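Local atomic coordinates of HTH-type transcriptional regulator AscG (PDB entry 3BRQ), a protein that represses the cryptic asc operon of Escherichia coli as a sequence-specific DNA-binding transcription factor of the LacI family. Residues I96-S101 with L111-S116; A80-P85 with M105-R110; Y84-S89 with M149-S154; F36-F41 with P254-I259. All coordinates share one frame; numbering follows the deposited sequence.

Three of the contacts lie in one lobe of a periplasmic-binding-protein-like fold, and contact 3 reaches across the cleft to the other. Contact 2 pairs two neighbouring strands of the parallel sheet in the first lobe. Contact 1, its centre about 10 Å from that of contact 2, joins the helix between those strands to the loop after the second strand, with Leu111 packing on Val106. Contact 3 shares Tyr84 and Pro85 with contact 2, their centres lie about 12 Å apart, and both touch one sulfate ion. Contact 4 covers the sheet with two helices, where Leu39 and Ile259 meet Leu107. Its centre is about 17 Å from that of contact 3 and about 22 Å from that of contact 1.

Contact 1. Residues I96-S101 with L111-S116; sequences IIDAHS and LRKNSS
Ile97, near the end of helix 90-98, turns two of its branches to segment 111-116. A chi1 of -71° puts CG1 anti to the carbonyl carbon, and the CD1 methyl beyond it meets Leu111 tip to tip, although the modelled gap between the two methyls is too short to be relied on. Its other branch, CG2, lies 3.9 Å from Asn114 CG as the two side chains slide past each other in opposite directions.

Asp98, one residue on, carries the polar half of the contact. Its OD1 receives Lys113 NZ in a salt bridge of 3.0 Å, made on the syn side of the carboxylate. Asn114 ND2 donates to the same oxygen over 3.1 Å, coming from the opposite face and 47° out of the carboxylate plane, while the bond stays close to the amide's own plane. A water donates both to Asp98 OD1 at 2.6 Å and to Asn114 OD1 at 2.7 Å, bridging the two groups. The loop itself is held to the same helix by Asp94, whose carboxylate accepts from the backbone N atoms of Lys113 and Asn114.

Helix 90-98 is thus joined to the loop between strands 104-107 and 118-119. With three donors gathered on one oxygen, one of them cationic, the carboxylate of Asp98 would be expected to favour its ionised form.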
# COMPACT_ATOMS: atom_id res chain seq x y z
N ILE B 96 6.18 27.58 -9.64
CA ILE B 96 7.13 27.12 -8.63
C ILE B 96 8.50 26.93 -9.25
O ILE B 96 9.49 27.46 -8.73
CB ILE B 96 6.60 25.89 -7.85
CG1 ILE B 96 5.53 26.35 -6.86
CG2 ILE B 96 7.70 25.20 -7.00
CD1 ILE B 96 4.42 25.37 -6.67
N ILE B 97 8.56 26.22 -10.38
CA ILE B 97 9.82 25.83 -10.99
C ILE B 97 10.63 27.05 -11.39
O ILE B 97 11.87 27.10 -11.17
CB ILE B 97 9.62 24.88 -12.19
CG1 ILE B 97 9.16 23.49 -11.68
CG2 ILE B 97 10.93 24.73 -12.96
CD1 ILE B 97 8.60 22.58 -12.75
N ASP B 98 9.92 28.03 -11.94
CA ASP B 98 10.52 29.29 -12.39
C ASP B 98 11.05 30.14 -11.20
O ASP B 98 12.10 30.78 -11.31
CB ASP B 98 9.46 30.11 -13.14
CG ASP B 98 9.11 29.53 -14.49
OD1 ASP B 98 9.83 28.63 -15.00
OD2 ASP B 98 8.10 30.00 -15.08
N ALA B 99 10.31 30.13 -10.08
CA ALA B 99 10.69 30.89 -8.88
C ALA B 99 11.87 30.31 -8.10
O ALA B 99 12.24 30.86 -7.05
CB ALA B 99 9.47 31.04 -7.95
N HIS B 100 12.48 29.24 -8.57
CA HIS B 100 13.53 28.60 -7.78
C HIS B 100 14.67 28.15 -8.62
O HIS B 100 14.50 27.73 -9.75
CB HIS B 100 13.02 27.39 -7.01
CG HIS B 100 11.96 27.71 -6.00
ND1 HIS B 100 12.26 28.16 -4.74
CD2 HIS B 100 10.61 27.61 -6.07
CE1 HIS B 100 11.14 28.31 -4.06
NE2 HIS B 100 10.12 28.01 -4.85
N SER B 101 15.85 28.17 -8.01
CA SER B 101 17.06 27.82 -8.71
C SER B 101 17.34 26.30 -8.66
O SER B 101 17.94 25.74 -9.59
CB SER B 101 18.21 28.60 -8.10
OG SER B 101 19.22 28.72 -9.05
N LEU B 111 3.72 19.25 -17.70
CA LEU B 111 3.86 20.71 -17.64
C LEU B 111 3.71 21.43 -18.99
O LEU B 111 3.98 20.84 -20.06
CB LEU B 111 5.17 21.13 -16.95
CG LEU B 111 5.27 20.82 -15.44
CD1 LEU B 111 6.43 21.56 -14.84
CD2 LEU B 111 4.00 21.16 -14.68
N ARG B 112 3.26 22.68 -18.95
CA ARG B 112 3.03 23.47 -20.16
C ARG B 112 4.31 24.17 -20.58
O ARG B 112 4.81 23.95 -21.69
CB ARG B 112 1.89 24.48 -19.91
CG ARG B 112 1.44 25.27 -21.16
CD ARG B 112 0.37 26.36 -20.87
NE ARG B 112 -0.53 26.03 -19.75
CZ ARG B 112 -1.45 25.06 -19.74
NH1 ARG B 112 -1.62 24.28 -20.80
NH2 ARG B 112 -2.19 24.86 -18.65
N LYS B 113 4.83 25.02 -19.70
CA LYS B 113 6.11 25.70 -19.92
C LYS B 113 7.31 24.75 -19.70
O LYS B 113 8.00 24.40 -20.65
CB LYS B 113 6.18 26.97 -19.08
CG LYS B 113 7.42 27.80 -19.26
CD LYS B 113 7.40 28.96 -18.25
CE LYS B 113 8.77 29.62 -18.15
NZ LYS B 113 9.85 28.58 -18.03
N ASN B 114 7.55 24.30 -18.47
CA ASN B 114 8.74 23.48 -18.16
C ASN B 114 8.53 21.98 -18.36
O ASN B 114 8.68 21.18 -17.42
CB ASN B 114 9.25 23.76 -16.76
CG ASN B 114 9.53 25.24 -16.51
OD1 ASN B 114 10.57 25.76 -16.90
ND2 ASN B 114 8.60 25.91 -15.83
N SER B 115 8.24 21.60 -19.60
CA SER B 115 7.84 20.22 -19.93
C SER B 115 8.94 19.19 -19.71
O SER B 115 8.64 18.03 -19.40
CB SER B 115 7.31 20.14 -21.36
OG SER B 115 8.24 20.78 -22.23
N SER B 116 10.20 19.62 -19.82
CA SER B 116 11.35 18.75 -19.54
C SER B 116 11.52 18.40 -18.04
O SER B 116 12.23 17.45 -17.68
CB SER B 116 12.65 19.38 -20.08
OG SER B 116 12.91 20.62 -19.40
O HOH W 1 12.14 27.50 -15.56

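Contact 2. Residues A80-P85 with M105-R110; sequences AIMIYP and MVLNRR. With SO4 (sulfate ion), chain F.
The ring of Tyr84 meets Leu107 and Asn108 obliquely, with CD1 3.6 Å from Leu107 O and CE1 3.6 Å from Asn108 CB; the ring and the Asn108 amide are turned 83° apart. At the ring's edge, near its plane, Tyr84 OH donates to O4 of a sulfate ion over 2.6 Å. The amide of Asn108 has its partner in His123, which pairs with ND2. The second flat group, the Arg109 guanidinium, has Pro85 O at its edge: NH1 donates to this oxygen over 3.1 Å from 64° above the carbonyl plane, and also reaches Leu88 O.

Behind these side chains lie adjacent parallel strands of a beta-alpha-beta crossover, in which helix 90-98 connects strand 80-84 to strand 104-107. Met105 N bonds to Ile81 O at 2.8 Å, Met105 O receives Ile83 N at 2.8 Å, and Leu107 N continues the pattern to Ile83 O at 3.0 Å. The selenium of Met82, a selenomethionine, lies 4.0 Å from Leu107 CD2, beneath helix 255-270, whose Ile262 and Leu266 cover Met82. Ile83 and Val106 point to the other face, where Ile70 of helix 63-75 touches Ile83, and Pro85 CD packs across Val106 CG2 at about a right angle.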
# COMPACT_ATOMS: atom_id res chain seq x y z
N ALA B 80 17.55 19.15 -4.58
CA ALA B 80 16.59 18.92 -5.66
C ALA B 80 15.26 18.45 -5.08
O ALA B 80 15.23 17.76 -4.03
CB ALA B 80 17.11 17.85 -6.59
N ILE B 81 14.16 18.75 -5.79
CA ILE B 81 12.83 18.32 -5.30
C ILE B 81 12.08 17.49 -6.36
O ILE B 81 12.08 17.83 -7.55
CB ILE B 81 11.99 19.55 -4.88
CG1 ILE B 81 12.77 20.42 -3.88
CG2 ILE B 81 10.58 19.15 -4.29
CD1 ILE B 81 12.72 19.80 -2.48
N MSE B 82 11.46 16.39 -5.94
CA MSE B 82 10.45 15.72 -6.79
C MSE B 82 9.10 16.02 -6.17
O MSE B 82 8.86 15.62 -5.04
CB MSE B 82 10.64 14.20 -6.83
CG MSE B 82 9.55 13.49 -7.75
SE MSE B 82 9.19 11.67 -7.26
CE MSE B 82 8.10 12.07 -5.64
N ILE B 83 8.21 16.71 -6.90
CA ILE B 83 6.86 16.92 -6.37
C ILE B 83 5.88 15.92 -7.03
O ILE B 83 5.85 15.79 -8.23
CB ILE B 83 6.42 18.42 -6.47
CG1 ILE B 83 4.92 18.62 -6.19
CG2 ILE B 83 6.67 18.99 -7.84
CD1 ILE B 83 4.58 18.54 -4.68
N TYR B 84 5.14 15.15 -6.22
CA TYR B 84 4.00 14.41 -6.75
C TYR B 84 2.65 14.99 -6.22
O TYR B 84 2.19 14.61 -5.16
CB TYR B 84 4.22 12.92 -6.48
CG TYR B 84 3.08 11.99 -6.82
CD1 TYR B 84 2.00 12.39 -7.63
CD2 TYR B 84 3.07 10.68 -6.30
CE1 TYR B 84 0.94 11.53 -7.90
CE2 TYR B 84 2.05 9.81 -6.59
CZ TYR B 84 1.00 10.24 -7.41
OH TYR B 84 -0.01 9.35 -7.67
N PRO B 85 2.06 15.98 -6.93
CA PRO B 85 0.95 16.71 -6.40
C PRO B 85 -0.42 16.21 -6.90
O PRO B 85 -0.57 15.86 -8.11
CB PRO B 85 1.21 18.13 -6.96
CG PRO B 85 1.79 17.90 -8.25
CD PRO B 85 2.46 16.53 -8.23
N MSE B 105 11.39 18.74 -10.10
CA MSE B 105 10.68 18.00 -11.13
C MSE B 105 9.34 17.49 -10.62
O MSE B 105 9.21 17.24 -9.42
CB MSE B 105 11.57 16.85 -11.63
CG MSE B 105 12.67 17.42 -12.59
SE MSE B 105 13.72 16.08 -13.46
CE MSE B 105 12.50 15.33 -14.72
N VAL B 106 8.39 17.27 -11.54
CA VAL B 106 7.02 16.87 -11.21
C VAL B 106 6.76 15.48 -11.78
O VAL B 106 7.15 15.17 -12.89
CB VAL B 106 5.95 17.93 -11.72
CG1 VAL B 106 5.97 18.01 -13.21
CG2 VAL B 106 4.52 17.56 -11.26
N LEU B 107 6.17 14.62 -10.95
CA LEU B 107 5.70 13.29 -11.30
C LEU B 107 4.16 13.29 -11.48
O LEU B 107 3.42 13.80 -10.62
CB LEU B 107 6.07 12.32 -10.14
CG LEU B 107 5.74 10.83 -10.34
CD1 LEU B 107 6.69 10.22 -11.44
CD2 LEU B 107 5.93 10.06 -9.02
N ASN B 108 3.69 12.65 -12.56
CA ASN B 108 2.25 12.36 -12.75
C ASN B 108 1.46 13.54 -13.32
O ASN B 108 0.22 13.49 -13.35
CB ASN B 108 1.56 11.82 -11.47
CG ASN B 108 0.27 10.99 -11.77
OD1 ASN B 108 -0.76 11.14 -11.10
ND2 ASN B 108 0.32 10.15 -12.78
N ARG B 109 2.14 14.61 -13.72
CA ARG B 109 1.45 15.78 -14.31
C ARG B 109 2.32 16.28 -15.47
O ARG B 109 3.56 16.30 -15.38
CB ARG B 109 1.25 16.92 -13.27
CG ARG B 109 0.85 16.49 -11.82
CD ARG B 109 -0.65 16.02 -11.66
NE ARG B 109 -1.47 17.13 -12.12
CZ ARG B 109 -1.85 18.15 -11.34
NH1 ARG B 109 -1.62 18.09 -10.03
NH2 ARG B 109 -2.56 19.18 -11.86
N ARG B 110 1.69 16.66 -16.58
CA ARG B 110 2.43 17.17 -17.76
C ARG B 110 2.52 18.69 -17.75
O ARG B 110 1.50 19.35 -17.79
CB ARG B 110 1.77 16.69 -19.07
CG ARG B 110 2.61 17.04 -20.33
CD ARG B 110 2.13 16.33 -21.60
NE ARG B 110 0.68 16.18 -21.60
CZ ARG B 110 -0.06 15.78 -22.65
NH1 ARG B 110 0.52 15.47 -23.82
NH2 ARG B 110 -1.38 15.68 -22.51
S SO4 F . -3.54 11.09 -8.05
O1 SO4 F . -3.69 11.39 -9.44
O2 SO4 F . -3.23 12.35 -7.32
O3 SO4 F . -4.65 10.33 -7.56
O4 SO4 F . -2.45 10.12 -7.96

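Contact 3. Residues Y84-S89 with M149-S154. With SO4 (sulfate ion), chain F.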
# COMPACT_ATOMS: atom_id res chain seq x y z
N TYR B 84 5.14 15.15 -6.22
CA TYR B 84 4.00 14.41 -6.75
C TYR B 84 2.65 14.99 -6.22
O TYR B 84 2.19 14.61 -5.16
CB TYR B 84 4.22 12.92 -6.48
CG TYR B 84 3.08 11.99 -6.82
CD1 TYR B 84 2.00 12.39 -7.63
CD2 TYR B 84 3.07 10.68 -6.30
CE1 TYR B 84 0.94 11.53 -7.90
CE2 TYR B 84 2.05 9.81 -6.59
CZ TYR B 84 1.00 10.24 -7.41
OH TYR B 84 -0.01 9.35 -7.67
N PRO B 85 2.06 15.98 -6.93
CA PRO B 85 0.95 16.71 -6.40
C PRO B 85 -0.42 16.21 -6.90
O PRO B 85 -0.57 15.86 -8.11
CB PRO B 85 1.21 18.13 -6.96
CG PRO B 85 1.79 17.90 -8.25
CD PRO B 85 2.46 16.53 -8.23
N ARG B 86 -1.41 16.18 -6.01
CA ARG B 86 -2.77 15.95 -6.44
C ARG B 86 -3.36 17.31 -6.79
O ARG B 86 -3.98 17.43 -7.86
CB ARG B 86 -3.67 15.30 -5.35
CG ARG B 86 -5.13 15.16 -5.83
CD ARG B 86 -5.96 14.18 -5.10
NE ARG B 86 -5.58 12.77 -5.35
CZ ARG B 86 -6.18 11.78 -4.72
NH1 ARG B 86 -7.17 12.11 -3.89
NH2 ARG B 86 -5.83 10.49 -4.92
N PHE B 87 -3.16 18.32 -5.94
CA PHE B 87 -3.97 19.56 -6.02
C PHE B 87 -3.40 20.73 -6.85
O PHE B 87 -4.18 21.49 -7.45
CB PHE B 87 -4.41 20.03 -4.62
CG PHE B 87 -5.24 19.01 -3.88
CD1 PHE B 87 -6.63 18.91 -4.13
CD2 PHE B 87 -4.63 18.10 -3.02
CE1 PHE B 87 -7.39 17.95 -3.48
CE2 PHE B 87 -5.39 17.12 -2.36
CZ PHE B 87 -6.74 17.02 -2.57
N LEU B 88 -2.08 20.95 -6.84
CA LEU B 88 -1.52 22.09 -7.56
C LEU B 88 -1.88 22.04 -9.04
O LEU B 88 -1.83 20.97 -9.62
CB LEU B 88 -0.01 22.19 -7.41
CG LEU B 88 0.53 22.66 -6.04
CD1 LEU B 88 1.98 22.16 -5.84
CD2 LEU B 88 0.49 24.18 -5.95
N SER B 89 -2.27 23.17 -9.63
CA SER B 89 -2.54 23.21 -11.07
C SER B 89 -1.21 23.16 -11.78
O SER B 89 -0.17 23.52 -11.24
CB SER B 89 -3.26 24.49 -11.44
OG SER B 89 -2.37 25.55 -11.27
N MSE B 149 -13.19 12.47 -7.25
CA MSE B 149 -13.22 13.44 -8.37
C MSE B 149 -12.16 14.58 -8.27
O MSE B 149 -12.03 15.43 -9.19
CB MSE B 149 -14.63 13.89 -8.68
CG MSE B 149 -15.50 12.75 -9.41
SE MSE B 149 -14.55 11.63 -10.78
CE MSE B 149 -14.42 13.06 -12.11
N ASP B 150 -11.39 14.55 -7.19
CA ASP B 150 -10.30 15.49 -6.94
C ASP B 150 -8.97 14.98 -7.51
O ASP B 150 -7.94 15.66 -7.40
CB ASP B 150 -10.16 15.85 -5.43
CG ASP B 150 -9.86 14.63 -4.52
OD1 ASP B 150 -9.93 13.48 -4.98
OD2 ASP B 150 -9.59 14.82 -3.29
N SER B 151 -8.99 13.79 -8.12
CA SER B 151 -7.71 13.13 -8.50
C SER B 151 -7.52 13.27 -10.00
O SER B 151 -8.35 12.80 -10.73
CB SER B 151 -7.78 11.63 -8.18
OG SER B 151 -6.93 10.84 -9.00
N PRO B 152 -6.42 13.89 -10.46
CA PRO B 152 -6.04 13.93 -11.85
C PRO B 152 -6.09 12.58 -12.54
O PRO B 152 -6.52 12.52 -13.70
CB PRO B 152 -4.60 14.46 -11.79
CG PRO B 152 -4.60 15.33 -10.66
CD PRO B 152 -5.50 14.71 -9.66
N THR B 153 -5.65 11.52 -11.84
CA THR B 153 -5.59 10.21 -12.42
C THR B 153 -6.99 9.71 -12.64
O THR B 153 -7.28 9.07 -13.66
CB THR B 153 -4.82 9.23 -11.45
OG1 THR B 153 -3.47 9.67 -11.32
CG2 THR B 153 -4.81 7.80 -11.98
N SER B 154 -7.87 9.95 -11.68
CA SER B 154 -9.27 9.53 -11.80
C SER B 154 -9.92 10.28 -12.95
O SER B 154 -10.64 9.69 -13.78
CB SER B 154 -10.02 9.94 -10.55
OG SER B 154 -11.36 9.61 -10.75
S SO4 F . -3.54 11.09 -8.05
O1 SO4 F . -3.69 11.39 -9.44
O2 SO4 F . -3.23 12.35 -7.32
O3 SO4 F . -4.65 10.33 -7.56
O4 SO4 F . -2.45 10.12 -7.96
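Arg86 meets Asp150 obliquely across the cleft between the two lobes, the place where LacI-family regulators typically bind their effectors; here a sulfate ion, probably from the crystallisation liquor, lies between the segments. Arg86 NH1 forms a salt bridge of 3.3 Å with Asp150 OD1, the guanidinium and carboxylate planes standing 62° apart, and OD1 also bonds to Ser148 OG. A bend at chi3 (-70°) places NE where it donates almost straight to sulfate O2 over 3.1 Å, while NH2 reaches O3 at 2.9 Å. Ser151 CB covers one face of the guanidinium, offset toward the rim. An alanine in place of Arg86 would probably leave Asp150 without its cationic mate and sulfate O2 without its bond from NE.

Ser151 is the N-cap of helix 152-167: its OG accepts from Ser154 N at 3.0 Å and donates to sulfate O3 at 2.7 Å. Thr153 grips sulfate O1 twice, through OG1 at 2.6 Å and its backbone N at 3.1 Å, so the anion sits at a helix N-terminus whose dipole is likely to stabilise it. Gly33 N gives the sulfate a further bond. Alongside, the ring of Pro152 rests on Arg86 O, with CG 3.6 Å away.

Contact 4. Residues F36-F41 with P254-I259; sequences FSELLF and PVTEMI
Leu39 and Ile259 cross at about a right angle where helices 36-49 and 255-270 pack together. Ile259 CG1, turned anti to the carbonyl carbon by a chi1 of -69°, comes within 3.7 Å of Leu39 CB. Its CG2 branch goes instead to the backbone, 3.5 Å from Leu39 O. The short helical segments run 9.2 Å apart at closest approach and are inclined by 41°.

Glu38 is laid differently. Its chain, extended beyond CG, passes obliquely over Val255, so that OE1 lies 3.5 Å from Val255 CB and the CD carbon rests near the CG1 methyl. Against Thr256 the same side chain stands at about a right angle. Two waters tie the carboxylate to the start of the second helix: one donates to Glu38 OE2 at 3.0 Å and accepts from Thr256 N at 3.3 Å, and another donates to OE2 at 2.7 Å. The negative group thus lies beside the first turn of helix 255-270. An alanine in place of Glu38 would probably leave these two waters without their carboxylate acceptor and open a gap over Val255.

Helix 255-270 follows strand 249-252 of the other lobe's sheet, yet here it packs with helix 36-49 against the parallel sheet. Leu39 touches Met82 and Tyr84 of strand 80-84, and both Leu39 and Ile259 rest on Leu107 of strand 104-107. From the same turns of helix 36-49, Phe36 and Leu40 pack on Leu40 and Phe36, respectively, of the second subunit.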
# COMPACT_ATOMS: atom_id res chain seq x y z
N PHE B 36 2.39 4.36 -4.10
CA PHE B 36 3.26 5.19 -3.28
C PHE B 36 4.39 4.36 -2.60
O PHE B 36 5.56 4.78 -2.59
CB PHE B 36 2.36 6.01 -2.34
CG PHE B 36 3.07 6.95 -1.39
CD1 PHE B 36 4.43 7.24 -1.49
CD2 PHE B 36 2.31 7.60 -0.41
CE1 PHE B 36 5.04 8.09 -0.58
CE2 PHE B 36 2.92 8.48 0.51
CZ PHE B 36 4.29 8.73 0.42
N SER B 37 4.11 3.19 -2.08
CA SER B 37 5.21 2.51 -1.39
C SER B 37 6.23 2.02 -2.44
O SER B 37 7.44 2.08 -2.20
CB SER B 37 4.71 1.39 -0.51
OG SER B 37 4.21 0.40 -1.35
N GLU B 38 5.72 1.61 -3.61
CA GLU B 38 6.57 1.27 -4.75
C GLU B 38 7.40 2.46 -5.21
O GLU B 38 8.62 2.32 -5.38
CB GLU B 38 5.75 0.77 -5.93
CG GLU B 38 6.42 -0.39 -6.68
CD GLU B 38 5.89 -0.56 -8.11
OE1 GLU B 38 4.69 -0.24 -8.36
OE2 GLU B 38 6.68 -0.99 -9.00
N LEU B 39 6.78 3.63 -5.37
CA LEU B 39 7.52 4.78 -5.83
C LEU B 39 8.58 5.17 -4.80
O LEU B 39 9.69 5.51 -5.15
CB LEU B 39 6.60 5.97 -6.24
CG LEU B 39 6.12 7.10 -5.34
CD1 LEU B 39 7.18 8.15 -5.10
CD2 LEU B 39 4.92 7.81 -6.02
N LEU B 40 8.23 5.08 -3.52
CA LEU B 40 9.14 5.51 -2.46
C LEU B 40 10.32 4.55 -2.38
O LEU B 40 11.46 4.94 -2.16
CB LEU B 40 8.42 5.58 -1.11
CG LEU B 40 9.16 6.16 0.11
CD1 LEU B 40 9.69 7.59 -0.15
CD2 LEU B 40 8.29 6.16 1.33
N PHE B 41 10.01 3.28 -2.57
CA PHE B 41 11.03 2.23 -2.51
C PHE B 41 12.08 2.46 -3.57
O PHE B 41 13.28 2.40 -3.29
CB PHE B 41 10.41 0.85 -2.69
CG PHE B 41 11.45 -0.26 -2.74
CD1 PHE B 41 12.26 -0.50 -1.64
CD2 PHE B 41 11.65 -0.99 -3.91
CE1 PHE B 41 13.26 -1.50 -1.67
CE2 PHE B 41 12.65 -1.98 -3.97
CZ PHE B 41 13.46 -2.25 -2.82
N PRO B 254 4.16 1.68 -15.53
CA PRO B 254 5.60 1.50 -15.37
C PRO B 254 6.15 2.38 -14.23
O PRO B 254 7.05 3.21 -14.44
CB PRO B 254 6.15 1.92 -16.72
CG PRO B 254 5.15 2.93 -17.25
CD PRO B 254 3.82 2.51 -16.71
N VAL B 255 5.62 2.19 -13.03
CA VAL B 255 6.05 2.97 -11.87
C VAL B 255 7.57 2.97 -11.71
O VAL B 255 8.19 4.03 -11.64
CB VAL B 255 5.37 2.45 -10.54
CG1 VAL B 255 5.97 3.11 -9.29
CG2 VAL B 255 3.91 2.71 -10.58
N THR B 256 8.16 1.78 -11.65
CA THR B 256 9.61 1.62 -11.47
C THR B 256 10.47 2.42 -12.47
O THR B 256 11.39 3.18 -12.10
CB THR B 256 9.98 0.12 -11.63
OG1 THR B 256 9.48 -0.58 -10.49
CG2 THR B 256 11.47 -0.06 -11.73
N GLU B 257 10.14 2.22 -13.73
CA GLU B 257 10.74 3.02 -14.79
C GLU B 257 10.53 4.48 -14.57
O GLU B 257 11.45 5.28 -14.78
CB GLU B 257 10.15 2.64 -16.15
CG GLU B 257 10.53 1.24 -16.66
CD GLU B 257 9.70 0.08 -16.06
OE1 GLU B 257 8.72 0.28 -15.28
OE2 GLU B 257 10.05 -1.08 -16.41
N MSE B 258 9.31 4.85 -14.18
CA MSE B 258 8.99 6.27 -14.06
C MSE B 258 9.82 6.93 -12.95
O MSE B 258 10.23 8.08 -13.09
CB MSE B 258 7.50 6.46 -13.77
CG MSE B 258 6.66 6.54 -15.07
SE MSE B 258 4.80 6.45 -14.63
CE MSE B 258 4.60 8.30 -14.33
N ILE B 259 10.05 6.18 -11.86
CA ILE B 259 10.73 6.68 -10.66
C ILE B 259 12.22 6.81 -10.90
O ILE B 259 12.86 7.78 -10.47
CB ILE B 259 10.43 5.80 -9.42
CG1 ILE B 259 8.97 6.00 -9.03
CG2 ILE B 259 11.18 6.29 -8.19
CD1 ILE B 259 8.57 7.53 -9.00
O HOH W 2 6.67 -1.11 -11.98
O HOH W 3 8.75 -2.43 -8.00